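Local coordinates for protein CurM Sulfotransferase (Moorea producta, PDB 4GBM) that probably transfers a sulfo group from PAPS to a pathway intermediate during curacin biosynthesis, and binds the spent cofactor PAP, at residues Thr46-Met51 with Ile160-His165; Lys226-Val231 with Asn276-Ser281. The protein carries 2 engineered substitutions. All blocks are in the same frame, centred on the assembly; numbering follows the deposited sequence. Where two conformers were deposited one is given.

Contact 1. Residues Thr46-Met51 with Ile160-His165; sequences TLLRVM and IYLVRH. With A3P (adenosine-3'-5'-diphosphate), chain G.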
ATOM      1  N   THR A  46       0.052   5.616  -0.751  1.00  6.46           N
ATOM      2  CA  THR A  46       1.074   6.011  -1.725  1.00  6.37           C
ATOM      3  C   THR A  46       1.974   7.088  -1.131  1.00  6.68           C
ATOM      4  O   THR A  46       3.206   6.997  -1.214  1.00  6.99           O
ATOM      5  CB  THR A  46       0.456   6.460  -3.064  1.00  7.13           C
ATOM      6  OG1 THR A  46      -0.367   5.409  -3.574  1.00  7.92           O
ATOM      7  CG2 THR A  46       1.553   6.793  -4.085  1.00  7.88           C
ATOM      8  N   LEU A  47       1.366   8.101  -0.519  1.00  6.95           N
ATOM      9  CA  LEU A  47       2.158   9.111   0.190  1.00  6.27           C
ATOM     10  C   LEU A  47       3.147   8.461   1.164  1.00  6.18           C
ATOM     11  O   LEU A  47       4.338   8.766   1.134  1.00  6.42           O
ATOM     12  CB  LEU A  47       1.248  10.085   0.932  1.00  6.63           C
ATOM     13  CG  LEU A  47       1.961  11.088   1.847  1.00  6.63           C
ATOM     14  CD1 LEU A  47       2.805  12.087   1.046  1.00  9.60           C
ATOM     15  CD2 LEU A  47       0.913  11.815   2.678  1.00  9.98           C
ATOM     16  N   LEU A  48       2.656   7.555   2.003  1.00  6.99           N
ATOM     17  CA  LEU A  48       3.535   6.886   2.957  1.00  6.78           C
ATOM     18  C   LEU A  48       4.653   6.087   2.277  1.00  7.01           C
ATOM     19  O   LEU A  48       5.824   6.187   2.672  1.00  6.89           O
ATOM     20  CB  LEU A  48       2.727   6.004   3.916  1.00  7.15           C
ATOM     21  CG  LEU A  48       3.572   5.276   4.966  1.00  7.69           C
ATOM     22  CD1 LEU A  48       4.356   6.247   5.864  1.00  9.20           C
ATOM     23  CD2 LEU A  48       2.675   4.370   5.809  1.00  9.39           C
ATOM     24  N   ARG A  49       4.313   5.315   1.247  1.00  5.95           N
ATOM     25  CA  ARG A  49       5.352   4.513   0.588  1.00  6.87           C
ATOM     26  C   ARG A  49       6.399   5.401  -0.077  1.00  7.19           C
ATOM     27  O   ARG A  49       7.581   5.068  -0.085  1.00  7.20           O
ATOM     28  CB  ARG A  49       4.755   3.454  -0.356  1.00  6.73           C
ATOM     29  CG  ARG A  49       4.463   3.892  -1.786  1.00  8.22           C
ATOM     30  CD  ARG A  49       5.652   3.657  -2.730  1.00  8.51           C
ATOM     31  NE  ARG A  49       5.337   4.185  -4.057  1.00  9.34           N
ATOM     32  CZ  ARG A  49       6.226   4.697  -4.902  1.00 11.02           C
ATOM     33  NH1 ARG A  49       5.807   5.179  -6.069  1.00 12.29           N
ATOM     34  NH2 ARG A  49       7.523   4.744  -4.589  1.00 11.28           N
ATOM     35  N   VAL A  50       5.969   6.557  -0.579  1.00  7.52           N
ATOM     36  CA  VAL A  50       6.885   7.514  -1.216  1.00  7.38           C
ATOM     37  C   VAL A  50       7.792   8.191  -0.181  1.00  7.19           C
ATOM     38  O   VAL A  50       8.980   8.379  -0.430  1.00  8.22           O
ATOM     39  CB  VAL A  50       6.126   8.543  -2.096  1.00  7.20           C
ATOM     40  CG1 VAL A  50       7.066   9.634  -2.611  1.00  8.80           C
ATOM     41  CG2 VAL A  50       5.463   7.831  -3.282  1.00  9.01           C
ATOM     42  N   MET A  51       7.239   8.542   0.979  1.00  7.18           N
ATOM     43  CA  MET A  51       8.066   9.032   2.088  1.00  7.30           C
ATOM     44  C   MET A  51       9.166   8.031   2.417  1.00  8.38           C
ATOM     45  O   MET A  51      10.340   8.395   2.506  1.00  9.45           O
ATOM     46  CB  MET A  51       7.224   9.296   3.328  1.00  9.03           C
ATOM     47  CG  MET A  51       6.313  10.493   3.189  1.00  9.45           C
ATOM     48  SD  MET A  51       5.051  10.434   4.476  1.00 15.44           S
ATOM     49  CE  MET A  51       4.459  12.093   4.493  1.00 19.29           C
ATOM     50  N   ILE A 160       2.903  -2.327   8.950  1.00  7.81           N
ATOM     51  CA  ILE A 160       2.422  -0.981   9.219  1.00  7.99           C
ATOM     52  C   ILE A 160       0.949  -0.940   8.839  1.00  7.62           C
ATOM     53  O   ILE A 160       0.605  -1.127   7.669  1.00  8.90           O
ATOM     54  CB  ILE A 160       3.192   0.060   8.387  1.00  7.63           C
ATOM     55  CG1 ILE A 160       4.694  -0.013   8.669  1.00  8.03           C
ATOM     56  CG2 ILE A 160       2.650   1.474   8.653  1.00  7.60           C
ATOM     57  CD1 ILE A 160       5.529   0.753   7.630  1.00  8.26           C
ATOM     58  N   TYR A 161       0.086  -0.688   9.827  1.00  7.78           N
ATOM     59  CA  TYR A 161      -1.353  -0.626   9.606  1.00  7.51           C
ATOM     60  C   TYR A 161      -1.746   0.834   9.511  1.00  7.39           C
ATOM     61  O   TYR A 161      -1.759   1.551  10.517  1.00  7.83           O
ATOM     62  CB  TYR A 161      -2.084  -1.345  10.750  1.00  7.82           C
ATOM     63  CG  TYR A 161      -3.604  -1.308  10.715  1.00  7.84           C
ATOM     64  CD1 TYR A 161      -4.316  -1.121   9.521  1.00  9.13           C
ATOM     65  CD2 TYR A 161      -4.330  -1.500  11.888  1.00  9.07           C
ATOM     66  CE1 TYR A 161      -5.713  -1.102   9.517  1.00  8.92           C
ATOM     67  CE2 TYR A 161      -5.721  -1.487  11.897  1.00  9.02           C
ATOM     68  CZ  TYR A 161      -6.404  -1.295  10.709  1.00 10.28           C
ATOM     69  OH  TYR A 161      -7.769  -1.267  10.738  1.00  9.97           O
ATOM     70  N   LEU A 162      -2.018   1.269   8.283  1.00  7.16           N
ATOM     71  CA  LEU A 162      -2.391   2.653   7.994  1.00  7.09           C
ATOM     72  C   LEU A 162      -3.910   2.764   7.926  1.00  7.57           C
ATOM     73  O   LEU A 162      -4.554   2.040   7.165  1.00  7.74           O
ATOM     74  CB  LEU A 162      -1.747   3.095   6.675  1.00  7.34           C
ATOM     75  CG  LEU A 162      -2.097   4.485   6.140  1.00  8.52           C
ATOM     76  CD1 LEU A 162      -1.644   5.609   7.083  1.00  8.81           C
ATOM     77  CD2 LEU A 162      -1.484   4.657   4.761  1.00 10.09           C
ATOM     78  N   VAL A 163      -4.466   3.656   8.744  1.00  7.44           N
ATOM     79  CA  VAL A 163      -5.913   3.868   8.823  1.00  7.32           C
ATOM     80  C   VAL A 163      -6.279   5.318   8.515  1.00  7.27           C
ATOM     81  O   VAL A 163      -5.501   6.232   8.789  1.00  8.59           O
ATOM     82  CB  VAL A 163      -6.506   3.455  10.207  1.00  8.45           C
ATOM     83  CG1 VAL A 163      -6.318   1.976  10.468  1.00 10.82           C
ATOM     84  CG2 VAL A 163      -5.909   4.267  11.349  1.00  9.52           C
ATOM     85  N   ARG A 164      -7.455   5.512   7.921  1.00  7.31           N
ATOM     86  CA  ARG A 164      -7.993   6.848   7.674  1.00  7.39           C
ATOM     87  C   ARG A 164      -9.479   6.854   8.024  1.00  7.59           C
ATOM     88  O   ARG A 164     -10.139   5.823   7.940  1.00  7.65           O
ATOM     89  CB  ARG A 164      -7.759   7.266   6.216  1.00  7.33           C
ATOM     90  CG  ARG A 164      -8.144   8.717   5.941  1.00  7.49           C
ATOM     91  CD  ARG A 164      -7.802   9.118   4.534  1.00  7.92           C
ATOM     92  NE  ARG A 164      -8.049  10.545   4.340  1.00  7.79           N
ATOM     93  CZ  ARG A 164      -7.952  11.157   3.167  1.00  9.45           C
ATOM     94  NH1 ARG A 164      -7.664  10.454   2.078  1.00  9.06           N
ATOM     95  NH2 ARG A 164      -8.161  12.465   3.078  1.00  8.58           N
ATOM     96  N   HIS A 165      -9.993   8.017   8.425  1.00  7.97           N
ATOM     97  CA  HIS A 165     -11.389   8.151   8.800  1.00  8.01           C
ATOM     98  C   HIS A 165     -12.291   7.619   7.684  1.00  8.07           C
ATOM     99  O   HIS A 165     -12.062   7.918   6.508  1.00  8.63           O
ATOM    100  CB  HIS A 165     -11.713   9.621   9.063  1.00  9.11           C
ATOM    101  CG  HIS A 165     -13.003   9.834   9.791  1.00  9.39           C
ATOM    102  ND1 HIS A 165     -14.239   9.692   9.189  1.00 10.00           N
ATOM    103  CD2 HIS A 165     -13.248  10.195  11.073  1.00 10.95           C
ATOM    104  CE1 HIS A 165     -15.186   9.939  10.076  1.00 11.84           C
ATOM    105  NE2 HIS A 165     -14.612  10.250  11.225  1.00  9.88           N
TER
HETATM  106  P1  A3P G 406      -7.789  11.886  -2.801  1.00  8.85           P
HETATM  107  O1P A3P G 406      -8.881  11.168  -3.553  1.00 10.34           O
HETATM  108  O2P A3P G 406      -6.766  12.533  -3.701  1.00  9.15           O
HETATM  109  O3P A3P G 406      -8.311  12.766  -1.701  1.00  9.90           O
HETATM  110  P2  A3P G 406      -3.935   5.925  -1.519  1.00  7.32           P
HETATM  111  O4P A3P G 406      -3.989   4.973  -0.366  1.00  7.09           O
HETATM  112  O5P A3P G 406      -4.859   5.615  -2.661  1.00  9.94           O
HETATM  113  O6P A3P G 406      -2.528   6.240  -1.954  1.00  6.21           O
HETATM  114  O5' A3P G 406      -4.533   7.307  -0.929  1.00  7.15           O
HETATM  115  C5' A3P G 406      -4.839   8.377  -1.829  1.00  8.15           C
HETATM  116  C4' A3P G 406      -5.128   9.586  -0.975  1.00  7.40           C
HETATM  117  O4' A3P G 406      -3.902  10.036  -0.385  1.00  8.11           O
HETATM  118  C3' A3P G 406      -5.604  10.775  -1.786  1.00  7.37           C
HETATM  119  O3' A3P G 406      -7.011  10.671  -2.049  1.00  7.70           O
HETATM  120  C2' A3P G 406      -5.222  11.930  -0.868  1.00  8.91           C
HETATM  121  O2' A3P G 406      -6.271  12.215   0.061  1.00  9.76           O
HETATM  122  C1' A3P G 406      -4.011  11.424  -0.093  1.00  8.61           C
HETATM  123  N9  A3P G 406      -2.778  12.113  -0.553  1.00  7.38           N
HETATM  124  C8  A3P G 406      -2.125  11.948  -1.722  1.00  8.76           C
HETATM  125  N7  A3P G 406      -1.050  12.777  -1.808  1.00  8.69           N
HETATM  126  C5  A3P G 406      -1.021  13.490  -0.663  1.00  7.18           C
HETATM  127  C6  A3P G 406      -0.158  14.544  -0.076  1.00  7.94           C
HETATM  128  N6  A3P G 406       0.921  14.996  -0.760  1.00  8.60           N
HETATM  129  N1  A3P G 406      -0.491  15.016   1.155  1.00  7.82           N
HETATM  130  C2  A3P G 406      -1.558  14.557   1.848  1.00  8.81           C
HETATM  131  N3  A3P G 406      -2.377  13.595   1.374  1.00  7.69           N
HETATM  132  C4  A3P G 406      -2.149  13.046   0.159  1.00  6.37           C
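L48 rests on I160 and L162, and these three buried side chains make nearly all of the contact. The touching is done by one branch of L48. Its CD2 methyl lies 4.1 Å from I160 CG2 and 4.3 Å from L162 CD2. CG of L48 stands anti to the backbone N (chi1 -179°), which drops the isopropyl end from the helix toward the strand. I160 answers with its CG2 branch. L162 sends up the CD2 methyl of its own fork. The L48 and I160 side chains meet at a slant, and what joins the two segments is methyl-to-methyl van der Waals packing.

This is helix 45-53 packed on the central parallel sheet of a P-loop fold. The loop before the helix is the 5'-phosphate-binding loop of sulfotransferases. T46, in the first turn, grips the 5'-phosphate of the bound A3P twice. Its backbone N and its OG1 both donate to O6P, at 2.9 Å and 2.8 Å from that oxygen. The OG1 is also bonded to K136, and S45 adds another hydroxyl to the nucleotide.

L47 turns its side chain to the adenine. CD2 lies over one face of the six-membered ring, 3.8 Å from A3P C2, and CD1 lies toward C6 and the amino N6. Cut back to an alanine, L47 would probably leave that part of the adenine face without its apolar cover, and the base freer to shift.

Beyond the strand, R164 has CG anti to its backbone N (chi1 -173°) and an extended chain to NE. Its NH1 donates to the ribose O2' at 3.0 Å, near the guanidinium plane. The same NH1 bonds to the R42 carbonyl, and NH2 to that of L282, which fixes the turn of the group.

Contact 2. Residues Lys226-Val231 with Asn276-Ser281; sequences KKPQQV and NTIDES. With ZN (zinc ion), chain D; A3P (adenosine-3'-5'-diphosphate), chain G.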
ATOM      1  N   LYS A 226      -0.646  15.733   9.531  1.00 10.53           N
ATOM      2  CA  LYS A 226      -0.591  16.866  10.476  1.00 10.93           C
ATOM      3  C   LYS A 226       0.705  16.937  11.286  1.00 11.94           C
ATOM      4  O   LYS A 226       1.175  18.038  11.616  1.00 13.65           O
ATOM      5  CB  LYS A 226      -1.774  16.837  11.439  1.00 11.71           C
ATOM      6  CG  LYS A 226      -3.104  17.226  10.813  1.00 14.54           C
ATOM      7  CD  LYS A 226      -4.217  17.079  11.837  1.00 23.65           C
ATOM      8  CE  LYS A 226      -5.318  18.082  11.621  1.00 30.05           C
ATOM      9  NZ  LYS A 226      -6.252  18.068  12.784  1.00 31.06           N
ATOM     10  N   LYS A 227       1.247  15.768  11.628  1.00 11.98           N
ATOM     11  CA  LYS A 227       2.465  15.664  12.439  1.00 12.97           C
ATOM     12  C   LYS A 227       3.431  14.632  11.832  1.00 10.63           C
ATOM     13  O   LYS A 227       3.797  13.654  12.497  1.00 11.08           O
ATOM     14  CB  LYS A 227       2.114  15.259  13.875  1.00 15.23           C
ATOM     15  CG  LYS A 227       1.223  16.242  14.633  1.00 21.06           C
ATOM     16  CD  LYS A 227       1.019  15.798  16.082  1.00 29.84           C
ATOM     17  CE  LYS A 227       0.279  14.463  16.174  1.00 32.34           C
ATOM     18  NZ  LYS A 227       0.223  13.952  17.577  1.00 37.91           N
ATOM     19  N   PRO A 228       3.852  14.840  10.570  1.00 10.16           N
ATOM     20  CA  PRO A 228       4.696  13.829   9.928  1.00 10.12           C
ATOM     21  C   PRO A 228       6.006  13.550  10.668  1.00 10.09           C
ATOM     22  O   PRO A 228       6.434  12.400  10.702  1.00 10.37           O
ATOM     23  CB  PRO A 228       4.954  14.401   8.522  1.00  9.92           C
ATOM     24  CG  PRO A 228       4.670  15.870   8.648  1.00 11.51           C
ATOM     25  CD  PRO A 228       3.590  15.989   9.679  1.00 11.17           C
ATOM     26  N   GLN A 229       6.620  14.567  11.271  1.00 11.20           N
ATOM     27  CA  GLN A 229       7.869  14.358  12.016  1.00 12.40           C
ATOM     28  C   GLN A 229       7.693  13.334  13.139  1.00 12.86           C
ATOM     29  O   GLN A 229       8.469  12.383  13.246  1.00 13.30           O
ATOM     30  CB  GLN A 229       8.402  15.672  12.591  1.00 13.81           C
ATOM     31  CG  GLN A 229       9.674  15.484  13.408  1.00 17.24           C
ATOM     32  CD  GLN A 229       9.936  16.617  14.386  1.00 23.05           C
ATOM     33  OE1 GLN A 229       9.348  17.697  14.288  1.00 24.74           O
ATOM     34  NE2 GLN A 229      10.832  16.377  15.338  1.00 23.97           N
ATOM     35  N   GLN A 230       6.665  13.535  13.960  1.00 12.95           N
ATOM     36  CA  GLN A 230       6.386  12.643  15.088  0.60 12.98           C
ATOM     37  C   GLN A 230       6.021  11.239  14.610  1.00 11.82           C
ATOM     38  O   GLN A 230       6.531  10.247  15.134  1.00 11.92           O
ATOM     39  CB  GLN A 230       5.269  13.219  15.971  0.60 14.26           C
ATOM     40  CG  GLN A 230       4.837  12.324  17.129  0.60 17.89           C
ATOM     41  CD  GLN A 230       3.638  12.877  17.878  0.60 22.47           C
ATOM     42  OE1 GLN A 230       2.508  12.442  17.663  0.60 25.92           O
ATOM     43  NE2 GLN A 230       3.876  13.844  18.754  0.60 25.77           N
ATOM     44  N   VAL A 231       5.148  11.155  13.607  1.00 10.47           N
ATOM     45  CA  VAL A 231       4.722   9.858  13.087  1.00  9.62           C
ATOM     46  C   VAL A 231       5.903   9.085  12.515  1.00  9.90           C
ATOM     47  O   VAL A 231       6.082   7.902  12.818  1.00  9.88           O
ATOM     48  CB  VAL A 231       3.599  10.009  12.035  1.00  9.23           C
ATOM     49  CG1 VAL A 231       3.345   8.695  11.297  1.00 11.36           C
ATOM     50  CG2 VAL A 231       2.335  10.524  12.705  1.00 10.68           C
ATOM     51  N   ASN A 276       2.165  19.186  -3.810  1.00 10.79           N
ATOM     52  CA  ASN A 276       3.607  19.437  -3.857  1.00 11.05           C
ATOM     53  C   ASN A 276       4.262  19.473  -2.480  1.00 10.84           C
ATOM     54  O   ASN A 276       5.438  19.831  -2.350  1.00 11.62           O
ATOM     55  CB  ASN A 276       3.928  20.707  -4.669  1.00 11.79           C
ATOM     56  CG  ASN A 276       3.446  21.975  -3.998  1.00 12.08           C
ATOM     57  OD1 ASN A 276       2.829  21.931  -2.933  1.00 11.75           O
ATOM     58  ND2 ASN A 276       3.723  23.119  -4.624  1.00 12.79           N
ATOM     59  N   THR A 277       3.492  19.080  -1.465  1.00 10.67           N
ATOM     60  CA  THR A 277       3.977  18.966  -0.098  1.00 11.95           C
ATOM     61  C   THR A 277       3.127  17.934   0.632  1.00 10.44           C
ATOM     62  O   THR A 277       2.134  17.455   0.085  1.00 10.27           O
ATOM     63  CB  THR A 277       3.934  20.337   0.638  1.00 14.52           C
ATOM     64  OG1 THR A 277       4.646  20.240   1.880  1.00 17.18           O
ATOM     65  CG2 THR A 277       2.494  20.795   0.884  1.00 15.21           C
ATOM     66  N   ILE A 278       3.513  17.601   1.860  1.00  9.64           N
ATOM     67  CA  ILE A 278       2.646  16.794   2.731  1.00 10.10           C
ATOM     68  C   ILE A 278       1.498  17.717   3.132  1.00  9.98           C
ATOM     69  O   ILE A 278       1.692  18.667   3.899  1.00 12.14           O
ATOM     70  CB  ILE A 278       3.400  16.290   3.969  1.00  9.49           C
ATOM     71  CG1 ILE A 278       4.607  15.443   3.546  1.00 10.87           C
ATOM     72  CG2 ILE A 278       2.448  15.493   4.876  1.00 10.72           C
ATOM     73  CD1 ILE A 278       5.629  15.190   4.664  1.00 11.72           C
ATOM     74  N   ASP A 279       0.314  17.459   2.584  1.00  9.27           N
ATOM     75  CA  ASP A 279      -0.776  18.432   2.660  1.00 10.39           C
ATOM     76  C   ASP A 279      -1.688  18.129   3.845  1.00  9.65           C
ATOM     77  O   ASP A 279      -2.535  17.234   3.788  1.00 11.56           O
ATOM     78  CB  ASP A 279      -1.561  18.469   1.341  1.00  9.61           C
ATOM     79  CG  ASP A 279      -2.589  19.584   1.301  1.00 13.26           C
ATOM     80  OD1 ASP A 279      -2.935  20.116   2.378  1.00 13.52           O
ATOM     81  OD2 ASP A 279      -3.041  19.937   0.190  1.00 14.10           O
ATOM     82  N   GLU A 280      -1.499  18.894   4.921  1.00 10.68           N
ATOM     83  CA  GLU A 280      -2.219  18.655   6.173  1.00 11.72           C
ATOM     84  C   GLU A 280      -3.724  18.883   6.051  1.00 12.42           C
ATOM     85  O   GLU A 280      -4.492  18.358   6.854  1.00 12.74           O
ATOM     86  CB  GLU A 280      -1.645  19.524   7.305  1.00 14.17           C
ATOM     87  CG  GLU A 280      -1.946  21.022   7.185  1.00 19.58           C
ATOM     88  CD  GLU A 280      -3.292  21.414   7.805  1.00 31.35           C
ATOM     89  OE1 GLU A 280      -3.618  20.926   8.915  1.00 33.45           O
ATOM     90  OE2 GLU A 280      -4.024  22.218   7.182  1.00 36.76           O
ATOM     91  N   SER A 281      -4.138  19.667   5.054  1.00 11.45           N
ATOM     92  CA  SER A 281      -5.539  20.079   4.936  1.00 12.36           C
ATOM     93  C   SER A 281      -6.470  18.925   4.635  1.00 12.70           C
ATOM     94  O   SER A 281      -7.683  19.041   4.830  1.00 14.55           O
ATOM     95  CB  SER A 281      -5.700  21.158   3.863  1.00 13.04           C
ATOM     96  OG  SER A 281      -4.854  22.248   4.151  1.00 16.29           O
TER
HETATM   97 ZN    ZN D 403      -2.272  19.869  -1.662  1.00  9.99          ZN
HETATM   98  P1  A3P G 406      -7.789  11.886  -2.801  1.00  8.85           P
HETATM   99  O1P A3P G 406      -8.881  11.168  -3.553  1.00 10.34           O
HETATM  100  O2P A3P G 406      -6.766  12.533  -3.701  1.00  9.15           O
HETATM  101  O3P A3P G 406      -8.311  12.766  -1.701  1.00  9.90           O
HETATM  102  P2  A3P G 406      -3.935   5.925  -1.519  1.00  7.32           P
HETATM  103  O4P A3P G 406      -3.989   4.973  -0.366  1.00  7.09           O
HETATM  104  O5P A3P G 406      -4.859   5.615  -2.661  1.00  9.94           O
HETATM  105  O6P A3P G 406      -2.528   6.240  -1.954  1.00  6.21           O
HETATM  106  O5' A3P G 406      -4.533   7.307  -0.929  1.00  7.15           O
HETATM  107  C5' A3P G 406      -4.839   8.377  -1.829  1.00  8.15           C
HETATM  108  C4' A3P G 406      -5.128   9.586  -0.975  1.00  7.40           C
HETATM  109  O4' A3P G 406      -3.902  10.036  -0.385  1.00  8.11           O
HETATM  110  C3' A3P G 406      -5.604  10.775  -1.786  1.00  7.37           C
HETATM  111  O3' A3P G 406      -7.011  10.671  -2.049  1.00  7.70           O
HETATM  112  C2' A3P G 406      -5.222  11.930  -0.868  1.00  8.91           C
HETATM  113  O2' A3P G 406      -6.271  12.215   0.061  1.00  9.76           O
HETATM  114  C1' A3P G 406      -4.011  11.424  -0.093  1.00  8.61           C
HETATM  115  N9  A3P G 406      -2.778  12.113  -0.553  1.00  7.38           N
HETATM  116  C8  A3P G 406      -2.125  11.948  -1.722  1.00  8.76           C
HETATM  117  N7  A3P G 406      -1.050  12.777  -1.808  1.00  8.69           N
HETATM  118  C5  A3P G 406      -1.021  13.490  -0.663  1.00  7.18           C
HETATM  119  C6  A3P G 406      -0.158  14.544  -0.076  1.00  7.94           C
HETATM  120  N6  A3P G 406       0.921  14.996  -0.760  1.00  8.60           N
HETATM  121  N1  A3P G 406      -0.491  15.016   1.155  1.00  7.82           N
HETATM  122  C2  A3P G 406      -1.558  14.557   1.848  1.00  8.81           C
HETATM  123  N3  A3P G 406      -2.377  13.595   1.374  1.00  7.69           N
HETATM  124  C4  A3P G 406      -2.149  13.046   0.159  1.00  6.37           C
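The backbones are closest at K226 and E280, whose CA atoms are 4.9 Å apart, and diverge to 8.0 Å between the CA atoms of P228 and I278. The K226 and E280 side chains cross at an angle. K226 touches with its aliphatic part, CG lying 4.2 Å from E280 OE1. Its NZ goes on to a salt bridge with D284, and stays 5.5 Å from E280 OE1. E280 is folded back (chi2 87°), and its OE2 takes a hydrogen bond from S281 OG.

P228 and I278 form the apolar half. Their side chains run past each other in opposite directions, with I278 CD1 set against CB and CG of the proline, 4.0 Å from CB.

The loop also reads the adenine of A3P. T277 O accepts from N6, and D279 N donates to N1 in a nearly straight bond (168°). D279 OD2 binds a zinc ion at 2.0 Å, together with H275, while OD1 accepts from S281 N in an Asx turn.

K226 ends helix 221-226, and K227 is the N-cap of helix 228-239. The loop 276-281 lies against this junction, with I278 also on V225 of helix 221-226 and on P250, and P228 on L248.

Contact 1 precedes contact 2 along the chain. Their centres lie about 12 Å apart. Contact 1 is buried near the middle of the molecule, where helix 45-53 meets strand 158-163 of the parallel sheet. Contact 2 is at the surface, where a late loop meets the start of helix 228-239. They touch directly: M51 CE of contact 1 packs on I278 CD1 of contact 2, at 3.3 Å. Helix 221-226 also lies between them, with L224 and V225 on contact 1 and V225 on I278. T46 and R164 of contact 1 hydrogen-bond the phosphate and ribose of A3P, and the contact 2 loop its adenine, so the cofactor site joins early and late parts of the chain.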